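Local coordinates for protein methanogen homoaconitase large subunit (Methanocaldococcus jannaschii, PDB 4KP2) that forms, with a small subunit, an iron-sulfur hydro-lyase that dehydrates (R)-homocitrate to cis-homoaconitate and hydrates this to homoisocitrate, at residues A160-Y163 with E167-I170. Residues are numbered along the deposited sequence; the frame is centred on the assembly and turned at random.
Sequences AYIY and ETWI
Tyr161 and Trp169 join the last turns of a helix to the strand that follows it. The indole NE1 of Trp169 donates a hydrogen bond to OH of Tyr161, 3.0 Å away. The bond is bent, with 139° at the hydrogen. The hydroxyl lies close to the indole plane, at the edge of the five-membered ring. CE2 of Tyr161 meets the same edge, 4.0 Å from CD1 of Trp169. The planes of the two rings are inclined at 57°, and they touch at their edges without stacking. Tyr161 reaches this position because its CG stands anti to the backbone N (chi1 -178°), which sends the ring out toward the strand. On the way the ring passes the backbone of Glu167, with CE2 of Tyr161 3.2 Å from O of Glu167. With an alanine in place of Tyr161, the indole N-H of Trp169 would probably lose this acceptor, and a gap would be likely to open beside O of Glu167.

Ile162 adds a second, mainly apolar contact. Its CG1 and CD1 lie against Thr168, each 3.8 Å from CB of that residue. CG1 of Ile162 is also 3.8 Å from O of Glu167. Ile162 and Thr168 are both buried, and both touch Val47 and Phe154.

Thr165, at the end of the helix, ties the two segments: its OG1 is hydrogen-bonded to O of Tyr161 and to N of Glu167. Further along, backbone hydrogen bonds join Thr168 to Val45 and Ile170 to Ile43, on strand 42-46, which runs antiparallel to strand 167-180. The contact is a tight helix-to-strand connection. It lies away from the predicted cluster cysteines and packs the end of helix 156-165 against the start of strand 167-180, part of a mixed sheet in this aconitase-family alpha/beta fold.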
# COMPACT_ATOMS: atom_id res chain seq x y z
N ALA A 160 17.48 -24.77 2.38
CA ALA A 160 18.48 -24.81 3.44
C ALA A 160 19.67 -25.66 3.02
O ALA A 160 20.82 -25.32 3.30
CB ALA A 160 17.86 -25.36 4.72
N TYR A 161 19.38 -26.77 2.35
CA TYR A 161 20.41 -27.67 1.84
C TYR A 161 21.30 -26.94 0.84
O TYR A 161 22.53 -27.04 0.89
CB TYR A 161 19.75 -28.88 1.17
CG TYR A 161 20.73 -29.91 0.65
CD1 TYR A 161 21.19 -30.93 1.47
CD2 TYR A 161 21.17 -29.87 -0.67
CE1 TYR A 161 22.08 -31.88 0.99
CE2 TYR A 161 22.06 -30.82 -1.15
CZ TYR A 161 22.51 -31.82 -0.32
OH TYR A 161 23.39 -32.76 -0.80
N ILE A 162 20.67 -26.21 -0.07
CA ILE A 162 21.38 -25.45 -1.09
C ILE A 162 22.17 -24.30 -0.46
O ILE A 162 23.30 -24.01 -0.87
CB ILE A 162 20.41 -24.91 -2.16
CG1 ILE A 162 19.85 -26.07 -2.98
CG2 ILE A 162 21.10 -23.91 -3.07
CD1 ILE A 162 18.90 -25.65 -4.07
N TYR A 163 21.58 -23.65 0.54
CA TYR A 163 22.24 -22.57 1.25
C TYR A 163 23.52 -23.03 1.94
O TYR A 163 24.44 -22.24 2.16
CB TYR A 163 21.30 -21.95 2.29
CG TYR A 163 20.40 -20.86 1.75
CD1 TYR A 163 20.60 -20.34 0.48
CD2 TYR A 163 19.37 -20.35 2.52
CE1 TYR A 163 19.78 -19.34 -0.02
CE2 TYR A 163 18.54 -19.35 2.03
CZ TYR A 163 18.76 -18.85 0.76
OH TYR A 163 17.95 -17.86 0.27
N GLU A 167 24.97 -26.86 -3.64
CA GLU A 167 24.68 -27.90 -4.62
C GLU A 167 23.32 -28.51 -4.32
O GLU A 167 22.83 -28.43 -3.20
CB GLU A 167 25.75 -28.98 -4.58
CG GLU A 167 27.15 -28.50 -4.92
CD GLU A 167 28.23 -29.51 -4.57
OE1 GLU A 167 27.95 -30.40 -3.74
OE2 GLU A 167 29.35 -29.40 -5.11
N THR A 168 22.72 -29.12 -5.33
CA THR A 168 21.45 -29.81 -5.15
C THR A 168 21.37 -31.03 -6.05
O THR A 168 22.20 -31.20 -6.95
CB THR A 168 20.25 -28.89 -5.46
OG1 THR A 168 19.03 -29.56 -5.14
CG2 THR A 168 20.25 -28.49 -6.92
N TRP A 169 20.39 -31.89 -5.81
CA TRP A 169 20.23 -33.11 -6.58
C TRP A 169 18.89 -33.13 -7.30
O TRP A 169 17.84 -33.23 -6.67
CB TRP A 169 20.36 -34.34 -5.67
CG TRP A 169 21.67 -34.41 -4.96
CD1 TRP A 169 22.02 -33.73 -3.83
CD2 TRP A 169 22.80 -35.21 -5.32
NE1 TRP A 169 23.31 -34.06 -3.47
CE2 TRP A 169 23.80 -34.97 -4.36
CE3 TRP A 169 23.06 -36.12 -6.35
CZ2 TRP A 169 25.05 -35.59 -4.41
CZ3 TRP A 169 24.29 -36.74 -6.40
CH2 TRP A 169 25.27 -36.47 -5.43
N ILE A 170 18.94 -33.02 -8.63
CA ILE A 170 17.73 -33.03 -9.43
C ILE A 170 17.82 -34.07 -10.54
O ILE A 170 18.91 -34.55 -10.88
CB ILE A 170 17.46 -31.66 -10.07
CG1 ILE A 170 18.58 -31.32 -11.06
CG2 ILE A 170 17.32 -30.59 -9.01
CD1 ILE A 170 18.32 -30.08 -11.86